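Long-range contacts in Esterase/lipase-like protein (Caldicellulosiruptor lactoaceticus 6A, PDB 6A6O), which hydrolyses both acetyl esters and xylosides, combining acetyl esterase with 1,4-beta-xylosidase activity in a single chain: residues L54-V59 with S86-N91; I127-F132 with C162-I167; L216-D221 with E228-F233. All blocks are in the same frame, centred on the assembly; numbering follows the deposited sequence.

Contact 1 of 3, residues L54-V59 with S86-N91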
loop_
_atom_site.group_PDB
_atom_site.type_symbol
_atom_site.label_atom_id
_atom_site.label_comp_id
_atom_site.label_asym_id
_atom_site.label_seq_id
_atom_site.Cartn_x
_atom_site.Cartn_y
_atom_site.Cartn_z
ATOM N N LEU A 54 -18.450 6.029 0.446
ATOM C CA LEU A 54 -17.415 6.022 1.468
ATOM C C LEU A 54 -16.025 6.111 0.857
ATOM O O LEU A 54 -15.798 5.635 -0.260
ATOM C CB LEU A 54 -17.483 4.751 2.316
ATOM C CG LEU A 54 -18.707 4.665 3.214
ATOM C CD1 LEU A 54 -18.661 3.353 3.942
ATOM C CD2 LEU A 54 -18.718 5.823 4.183
ATOM N N PRO A 55 -15.071 6.690 1.582
ATOM C CA PRO A 55 -13.666 6.571 1.189
ATOM C C PRO A 55 -13.159 5.168 1.492
ATOM O O PRO A 55 -13.763 4.407 2.258
ATOM C CB PRO A 55 -12.973 7.617 2.069
ATOM C CG PRO A 55 -13.781 7.590 3.329
ATOM C CD PRO A 55 -15.220 7.427 2.852
ATOM N N CYS A 56 -12.030 4.828 0.870
ATOM C CA CYS A 56 -11.524 3.464 0.880
ATOM C C CYS A 56 -10.008 3.475 1.026
ATOM O O CYS A 56 -9.331 4.297 0.408
ATOM C CB CYS A 56 -11.919 2.730 -0.416
ATOM S SG CYS A 56 -11.086 1.184 -0.702
ATOM N N ILE A 57 -9.481 2.570 1.850
ATOM C CA ILE A 57 -8.043 2.338 1.949
ATOM C C ILE A 57 -7.770 0.869 1.655
ATOM O O ILE A 57 -8.390 -0.016 2.258
ATOM C CB ILE A 57 -7.494 2.706 3.339
ATOM C CG1 ILE A 57 -7.522 4.230 3.555
ATOM C CG2 ILE A 57 -6.091 2.142 3.511
ATOM C CD1 ILE A 57 -6.427 4.984 2.773
ATOM N N ILE A 58 -6.838 0.604 0.746
ATOM C CA ILE A 58 -6.349 -0.753 0.524
ATOM C C ILE A 58 -5.079 -0.927 1.335
ATOM O O ILE A 58 -4.125 -0.152 1.178
ATOM C CB ILE A 58 -6.083 -1.028 -0.966
ATOM C CG1 ILE A 58 -7.315 -0.680 -1.806
ATOM C CG2 ILE A 58 -5.672 -2.490 -1.164
ATOM C CD1 ILE A 58 -7.039 -0.717 -3.315
ATOM N N VAL A 59 -5.062 -1.943 2.189
ATOM C CA VAL A 59 -3.964 -2.185 3.113
ATOM C C VAL A 59 -2.986 -3.164 2.483
ATOM O O VAL A 59 -3.382 -4.254 2.044
ATOM C CB VAL A 59 -4.478 -2.716 4.457
ATOM C CG1 VAL A 59 -3.287 -3.075 5.356
ATOM C CG2 VAL A 59 -5.383 -1.690 5.107
ATOM N N SER A 86 -14.016 2.356 4.369
ATOM C CA SER A 86 -14.090 0.994 3.861
ATOM C C SER A 86 -12.691 0.532 3.501
ATOM O O SER A 86 -11.874 1.325 3.028
ATOM C CB SER A 86 -14.992 0.917 2.634
ATOM O OG SER A 86 -16.356 0.860 2.998
ATOM N N ALA A 87 -12.405 -0.746 3.720
ATOM C CA ALA A 87 -11.029 -1.198 3.590
ATOM C C ALA A 87 -10.962 -2.535 2.877
ATOM O O ALA A 87 -11.946 -3.277 2.797
ATOM C CB ALA A 87 -10.340 -1.309 4.957
ATOM N N PHE A 88 -9.771 -2.819 2.349
ATOM C CA PHE A 88 -9.420 -4.114 1.788
ATOM C C PHE A 88 -8.018 -4.463 2.257
ATOM O O PHE A 88 -7.204 -3.574 2.532
ATOM C CB PHE A 88 -9.387 -4.147 0.245
ATOM C CG PHE A 88 -10.669 -3.757 -0.432
ATOM C CD1 PHE A 88 -11.041 -2.422 -0.542
ATOM C CD2 PHE A 88 -11.475 -4.729 -1.017
ATOM C CE1 PHE A 88 -12.216 -2.064 -1.191
ATOM C CE2 PHE A 88 -12.648 -4.375 -1.678
ATOM C CZ PHE A 88 -13.017 -3.046 -1.763
ATOM N N VAL A 89 -7.734 -5.761 2.319
ATOM C CA VAL A 89 -6.367 -6.276 2.421
ATOM C C VAL A 89 -5.937 -6.750 1.037
ATOM O O VAL A 89 -6.628 -7.571 0.415
ATOM C CB VAL A 89 -6.272 -7.426 3.441
ATOM C CG1 VAL A 89 -4.908 -8.141 3.339
ATOM C CG2 VAL A 89 -6.518 -6.926 4.876
ATOM N N LEU A 90 -4.798 -6.248 0.540
ATOM C CA LEU A 90 -4.239 -6.756 -0.713
ATOM C C LEU A 90 -3.296 -7.913 -0.405
ATOM O O LEU A 90 -2.239 -7.724 0.215
ATOM C CB LEU A 90 -3.502 -5.673 -1.496
ATOM C CG LEU A 90 -2.781 -6.253 -2.727
ATOM C CD1 LEU A 90 -3.785 -6.792 -3.787
ATOM C CD2 LEU A 90 -1.883 -5.190 -3.341
ATOM N N ASN A 91 -3.664 -9.112 -0.856
ATOM C CA ASN A 91 -2.787 -10.269 -0.742
ATOM C C ASN A 91 -2.060 -10.406 -2.072
ATOM O O ASN A 91 -2.490 -11.120 -2.978
ATOM C CB ASN A 91 -3.570 -11.513 -0.347
ATOM C CG ASN A 91 -3.906 -11.514 1.123
ATOM O OD1 ASN A 91 -3.053 -11.206 1.960
ATOM N ND2 ASN A 91 -5.155 -11.842 1.453
#
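Ile57 and Val59 each exchange two backbone hydrogen bonds with strand 86-91, which runs parallel to strand 54-59 with the segment axes 4.6 Å apart at closest approach and their directions 22° apart. Pro55, lacking an N-H, begins the pairing through its carbonyl, which receives Ser86 N. The shortest of the five bonds runs from Val59 N to Phe88 O, 2.7 Å.

Cys56, Ile58 and Phe88 lie together on one face. The sulfur of Cys56 sits in the plane of the Phe88 ring, at its edge, with SG 3.5 Å from CE1. Two torsions bring the groups together: SG of Cys56 lies anti to its backbone N (chi1 167°) and leans forward along the strand, while Phe88 CG, anti to its own carbonyl carbon (chi1 -58°), carries the ring back to meet it. Farther along, the Ile58 methyl CG2 meets Leu90 CB at 3.9 Å. At the other end Leu54 CD1 rests 3.5 Å from Ser86 OG, a hydroxyl already hydrogen-bonded to Leu48 N.

Helix 101-115 covers the face of Cys56, Ile58 and Phe88, its Val113 touching all three. Helix 74-82, the crossover of this beta-alpha-beta unit, packs on Ile57, Val59, Ala87 and Val89. The chemistry thus divides largely in two: paired amides hold the strands in register, and apolar side chains fit the sheet to its helices.

Contact 2 of 3, residues I127-F132 with C162-I167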
loop_
_atom_site.group_PDB
_atom_site.type_symbol
_atom_site.label_atom_id
_atom_site.label_comp_id
_atom_site.label_asym_id
_atom_site.label_seq_id
_atom_site.Cartn_x
_atom_site.Cartn_y
_atom_site.Cartn_z
ATOM N N ILE A 127 -9.750 6.700 -2.969
ATOM C CA ILE A 127 -9.194 5.358 -2.848
ATOM C C ILE A 127 -7.700 5.515 -2.616
ATOM O O ILE A 127 -6.965 5.870 -3.544
ATOM C CB ILE A 127 -9.460 4.505 -4.095
ATOM C CG1 ILE A 127 -10.966 4.301 -4.293
ATOM C CG2 ILE A 127 -8.750 3.148 -3.987
ATOM C CD1 ILE A 127 -11.307 3.744 -5.655
ATOM N N GLY A 128 -7.249 5.248 -1.388
ATOM C CA GLY A 128 -5.855 5.343 -1.024
ATOM C C GLY A 128 -5.269 3.986 -0.662
ATOM O O GLY A 128 -5.953 2.962 -0.632
ATOM N N VAL A 129 -3.968 3.996 -0.383
ATOM C CA VAL A 129 -3.261 2.779 -0.005
ATOM C C VAL A 129 -2.497 3.038 1.286
ATOM O O VAL A 129 -2.058 4.161 1.562
ATOM C CB VAL A 129 -2.298 2.276 -1.110
ATOM C CG1 VAL A 129 -3.101 1.836 -2.372
ATOM C CG2 VAL A 129 -1.238 3.350 -1.427
ATOM N N LEU A 130 -2.372 1.984 2.092
ATOM C CA LEU A 130 -1.659 2.034 3.363
ATOM C C LEU A 130 -0.794 0.783 3.440
ATOM O O LEU A 130 -1.294 -0.330 3.277
ATOM C CB LEU A 130 -2.649 2.133 4.541
ATOM C CG LEU A 130 -2.092 2.244 5.969
ATOM C CD1 LEU A 130 -3.061 2.931 6.924
ATOM C CD2 LEU A 130 -1.728 0.851 6.522
ATOM N N GLY A 131 0.508 0.955 3.640
ATOM C CA GLY A 131 1.429 -0.164 3.614
ATOM C C GLY A 131 2.393 -0.129 4.781
ATOM O O GLY A 131 2.796 0.933 5.248
ATOM N N PHE A 132 2.753 -1.328 5.238
ATOM C CA PHE A 132 3.719 -1.555 6.302
ATOM C C PHE A 132 4.972 -2.217 5.740
ATOM O O PHE A 132 4.879 -3.258 5.079
ATOM C CB PHE A 132 3.148 -2.478 7.383
ATOM C CG PHE A 132 1.922 -1.957 8.068
ATOM C CD1 PHE A 132 0.658 -2.189 7.541
ATOM C CD2 PHE A 132 2.038 -1.259 9.264
ATOM C CE1 PHE A 132 -0.473 -1.731 8.208
ATOM C CE2 PHE A 132 0.928 -0.798 9.929
ATOM C CZ PHE A 132 -0.334 -1.025 9.395
ATOM N N CYS A 162 -4.657 3.764 -11.962
ATOM C CA CYS A 162 -4.161 3.076 -10.778
ATOM C C CYS A 162 -3.499 4.030 -9.783
ATOM O O CYS A 162 -2.784 3.575 -8.884
ATOM C CB CYS A 162 -3.200 1.944 -11.158
ATOM S SG CYS A 162 -1.634 2.479 -11.881
ATOM N N ARG A 163 -3.756 5.328 -9.897
ATOM C CA ARG A 163 -3.170 6.289 -8.967
ATOM C C ARG A 163 -3.974 6.324 -7.672
ATOM O O ARG A 163 -5.185 6.577 -7.710
ATOM C CB ARG A 163 -3.122 7.675 -9.592
ATOM C CG ARG A 163 -2.657 8.752 -8.632
ATOM C CD ARG A 163 -2.725 10.142 -9.268
ATOM N NE ARG A 163 -2.142 11.198 -8.435
ATOM C CZ ARG A 163 -2.821 11.885 -7.517
ATOM N NH1 ARG A 163 -4.105 11.624 -7.290
ATOM N NH2 ARG A 163 -2.224 12.846 -6.830
ATOM N N PRO A 164 -3.363 6.068 -6.524
ATOM C CA PRO A 164 -4.094 6.233 -5.264
ATOM C C PRO A 164 -4.299 7.707 -4.951
ATOM O O PRO A 164 -3.513 8.573 -5.347
ATOM C CB PRO A 164 -3.186 5.546 -4.233
ATOM C CG PRO A 164 -1.809 5.701 -4.781
ATOM C CD PRO A 164 -1.949 5.696 -6.314
ATOM N N ASP A 165 -5.388 7.998 -4.240
ATOM C CA ASP A 165 -5.701 9.375 -3.896
ATOM C C ASP A 165 -4.976 9.849 -2.636
ATOM O O ASP A 165 -4.959 11.049 -2.363
ATOM C CB ASP A 165 -7.214 9.518 -3.757
ATOM C CG ASP A 165 -7.923 9.276 -5.071
ATOM O OD1 ASP A 165 -7.610 10.001 -6.041
ATOM O OD2 ASP A 165 -8.753 8.340 -5.154
ATOM N N CYS A 166 -4.376 8.934 -1.877
ATOM C CA CYS A 166 -3.486 9.266 -0.767
ATOM C C CYS A 166 -2.677 8.018 -0.455
ATOM O O CYS A 166 -3.040 6.909 -0.862
ATOM C CB CYS A 166 -4.252 9.758 0.473
ATOM S SG CYS A 166 -5.177 8.472 1.394
ATOM N N ILE A 167 -1.578 8.208 0.282
ATOM C CA ILE A 167 -0.647 7.137 0.625
ATOM C C ILE A 167 -0.329 7.226 2.113
ATOM O O ILE A 167 -0.004 8.307 2.610
ATOM C CB ILE A 167 0.669 7.257 -0.165
ATOM C CG1 ILE A 167 0.433 7.231 -1.675
ATOM C CG2 ILE A 167 1.615 6.155 0.237
ATOM C CD1 ILE A 167 1.672 7.707 -2.438
#
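Val129 and Ile167 form a parallel bridge where strand 167-170 begins, inside a mostly parallel sheet of the kind found in alpha/beta-hydrolases. Strand 127-132 runs on toward a probable nucleophile elbow, whose GxSxG pattern starts at Gly131. The other segment reaches the sheet from a loop, and three kinds of interaction join the two.

Hydrogen bonds come first. Asp165 holds the backbone of Ile127 at two points. Its side chain, turned anti to its own carbonyl carbon (chi1 -65°), brings OD2 2.9 Å from Ile127 N in an almost straight bond (178° at the hydrogen) that uses the anti lone pair of the carboxylate oxygen. Its main-chain N lies 2.7 Å from Ile127 O, though 37° out of the carbonyl plane and so off the lone pairs. OD2 also forms a salt bridge with Arg114 of helix 101-115; gripped by an amide and a guanidinium, this carboxylate would probably stay ionised. Next along, Val129 N bonds to Cys166 O at 3.1 Å.

Two CA-H...O contacts add weaker polar contact: Ile167 CA approaches Val129 O at 3.4 Å, and Pro164 CA lies near Ile127 O.

Apolar contact centres on Val129. Its CG2 branch, between backbone N and carbonyl carbon, meets Pro164 CB at 4.1 Å and Ile167 CG1 at 4.2 Å, while Ile110 of helix 101-115 also packs on Val129.

Gly128 lets the chains approach closely here: a beta carbon at this position would clash with the sulfur of Cys166, whose SG rests 4.0 Å from Gly128 CA.

Contact 3 of 3, residues L216-D221 with E228-F233; sequences LWHTSD and ENSLLF
His218 and Ser230 tie the end of strand 216-219 to the first turn of helix 228-239; the axes of strand 216-219 and of helix segment 228-233 run nearly antiparallel (152° between their directions), 8.5 Å apart. His218 shows how one side chain can bridge that distance. Its CB points toward the helix and already lies 3.8 Å from Ser230 OG. CG comes slightly nearer to the same oxygen. ND1 then makes the polar contact, a hydrogen bond of 2.8 Å to Ser230 OG that is close to linear (171°), with the hydroxyl in the plane of the imidazole at its edge. CE1 falls back to 3.7 Å from that oxygen, and at the far end NE2 is hydrogen-bonded to Val225 O, in the loop linking strand to helix. Bonded at both nitrogens, the ring is fixed in its rotation. Replacing it by a leucine would probably leave both the Ser230 hydroxyl and the Val225 carbonyl without their mates and loosen one tie between loop and strand.

Two residues back, Leu216 supplies the apolar half. Its CD2 methyl fits between helix positions, 3.8 Å from Ser230 O and 4.0 Å from Phe233 CB. With CG anti to the backbone N (chi1 -158°), the Phe233 ring reaches past Leu216 CD2, which meets it obliquely, to Leu169 of the neighbouring strand.

The pair opens the beta-alpha-beta unit that continues into strand 244-249. Its connecting loop holds Asp222, probably the acid of a Ser-His-Asp triad, placed after a sheet strand as in alpha/beta-hydrolases.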
loop_
_atom_site.group_PDB
_atom_site.type_symbol
_atom_site.label_atom_id
_atom_site.label_comp_id
_atom_site.label_asym_id
_atom_site.label_seq_id
_atom_site.Cartn_x
_atom_site.Cartn_y
_atom_site.Cartn_z
ATOM N N LEU A 216 3.572 9.516 6.716
ATOM C CA LEU A 216 4.576 8.514 7.072
ATOM C C LEU A 216 4.764 8.461 8.575
ATOM O O LEU A 216 4.686 9.490 9.253
ATOM C CB LEU A 216 5.963 8.805 6.461
ATOM C CG LEU A 216 6.086 9.046 4.962
ATOM C CD1 LEU A 216 5.959 10.553 4.688
ATOM C CD2 LEU A 216 7.424 8.509 4.439
ATOM N N TRP A 217 5.046 7.263 9.092
ATOM C CA TRP A 217 5.541 7.166 10.461
ATOM C C TRP A 217 6.579 6.053 10.574
ATOM O O TRP A 217 6.643 5.138 9.743
ATOM C CB TRP A 217 4.391 6.990 11.474
ATOM C CG TRP A 217 3.793 5.612 11.547
ATOM C CD1 TRP A 217 2.759 5.122 10.799
ATOM C CD2 TRP A 217 4.179 4.555 12.439
ATOM N NE1 TRP A 217 2.475 3.821 11.171
ATOM C CE2 TRP A 217 3.331 3.449 12.171
ATOM C CE3 TRP A 217 5.150 4.435 13.433
ATOM C CZ2 TRP A 217 3.438 2.234 12.865
ATOM C CZ3 TRP A 217 5.255 3.232 14.123
ATOM C CH2 TRP A 217 4.401 2.148 13.833
ATOM N N HIS A 218 7.416 6.163 11.611
ATOM C CA HIS A 218 8.600 5.320 11.773
ATOM C C HIS A 218 9.086 5.461 13.209
ATOM O O HIS A 218 8.801 6.457 13.872
ATOM C CB HIS A 218 9.714 5.742 10.797
ATOM C CG HIS A 218 10.472 4.607 10.169
ATOM N ND1 HIS A 218 10.570 4.456 8.804
ATOM C CD2 HIS A 218 11.238 3.624 10.711
ATOM C CE1 HIS A 218 11.302 3.392 8.529
ATOM N NE2 HIS A 218 11.735 2.877 9.670
ATOM N N THR A 219 9.873 4.491 13.675
ATOM C CA THR A 219 10.605 4.680 14.927
ATOM C C THR A 219 12.077 4.932 14.625
ATOM O O THR A 219 12.648 4.342 13.697
ATOM C CB THR A 219 10.450 3.493 15.897
ATOM O OG1 THR A 219 10.925 2.281 15.292
ATOM C CG2 THR A 219 9.003 3.329 16.281
ATOM N N SER A 220 12.689 5.830 15.397
ATOM C CA SER A 220 14.022 6.279 15.025
ATOM C C SER A 220 15.059 5.171 15.196
ATOM O O SER A 220 16.040 5.125 14.444
ATOM C CB SER A 220 14.408 7.539 15.819
ATOM O OG SER A 220 15.047 7.255 17.050
ATOM N N ASP A 221 14.841 4.248 16.131
ATOM C CA ASP A 221 15.810 3.195 16.399
ATOM C C ASP A 221 15.438 1.864 15.752
ATOM O O ASP A 221 16.019 0.828 16.110
ATOM C CB ASP A 221 16.000 3.025 17.919
ATOM C CG ASP A 221 14.763 2.477 18.618
ATOM O OD1 ASP A 221 13.688 2.351 17.985
ATOM O OD2 ASP A 221 14.871 2.163 19.824
ATOM N N GLU A 228 15.982 6.282 8.066
ATOM C CA GLU A 228 16.388 7.041 6.883
ATOM C C GLU A 228 15.468 6.803 5.685
ATOM O O GLU A 228 15.339 7.674 4.820
ATOM C CB GLU A 228 17.814 6.670 6.494
ATOM C CG GLU A 228 18.866 7.262 7.422
ATOM C CD GLU A 228 19.329 6.284 8.490
ATOM O OE1 GLU A 228 18.513 5.461 8.965
ATOM O OE2 GLU A 228 20.519 6.341 8.868
ATOM N N ASN A 229 14.831 5.632 5.608
ATOM C CA ASN A 229 13.931 5.362 4.488
ATOM C C ASN A 229 12.772 6.355 4.455
ATOM O O ASN A 229 12.432 6.893 3.390
ATOM C CB ASN A 229 13.417 3.915 4.574
ATOM C CG ASN A 229 14.460 2.911 4.130
ATOM O OD1 ASN A 229 14.601 2.654 2.944
ATOM N ND2 ASN A 229 15.216 2.354 5.085
ATOM N N SER A 230 12.152 6.614 5.613
ATOM C CA SER A 230 11.070 7.591 5.679
ATOM C C SER A 230 11.592 9.004 5.470
ATOM O O SER A 230 10.925 9.817 4.828
ATOM C CB SER A 230 10.332 7.512 7.013
ATOM O OG SER A 230 9.525 6.347 7.058
ATOM N N LEU A 231 12.769 9.318 6.023
ATOM C CA LEU A 231 13.339 10.648 5.835
ATOM C C LEU A 231 13.636 10.925 4.358
ATOM O O LEU A 231 13.397 12.039 3.868
ATOM C CB LEU A 231 14.608 10.795 6.689
ATOM C CG LEU A 231 14.380 10.726 8.203
ATOM C CD1 LEU A 231 15.720 10.632 8.958
ATOM C CD2 LEU A 231 13.584 11.955 8.649
ATOM N N LEU A 232 14.166 9.928 3.638
ATOM C CA LEU A 232 14.433 10.095 2.208
ATOM C C LEU A 232 13.150 10.343 1.426
ATOM O O LEU A 232 13.125 11.176 0.510
ATOM C CB LEU A 232 15.152 8.863 1.643
ATOM C CG LEU A 232 16.630 8.689 1.981
ATOM C CD1 LEU A 232 17.109 7.314 1.524
ATOM C CD2 LEU A 232 17.439 9.779 1.313
ATOM N N PHE A 233 12.084 9.598 1.734
ATOM C CA PHE A 233 10.849 9.803 0.991
ATOM C C PHE A 233 10.271 11.182 1.292
ATOM O O PHE A 233 9.782 11.870 0.386
ATOM C CB PHE A 233 9.844 8.687 1.304
ATOM C CG PHE A 233 8.784 8.511 0.244
ATOM C CD1 PHE A 233 9.065 7.810 -0.927
ATOM C CD2 PHE A 233 7.508 9.028 0.425
ATOM C CE1 PHE A 233 8.083 7.635 -1.907
ATOM C CE2 PHE A 233 6.523 8.870 -0.553
ATOM C CZ PHE A 233 6.815 8.167 -1.722
#

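In the fold
All three contacts involve strands of one sheet, met in the order contact 1, contact 2, contact 3 on crossing it. Contacts 1 and 2 are direct neighbours, their centres about 9 Å apart: Gly128 probably bonds to both Cys56 and Ile58, with Cys56 O to Gly128 N and Ile58 N to Gly128 O each 2.9 Å. Contact 3 touches neither: its nearest atoms are about 5 Å from contact 2 and about 11 Å from contact 1, the centres about 18 and 23 Å away. The presumed active site depends on two of these strands: 127-132 leads to Ser133, the likely nucleophile, and 216-219 to the loop with Asp222, while His254 would complete the triad beyond strand 244-249.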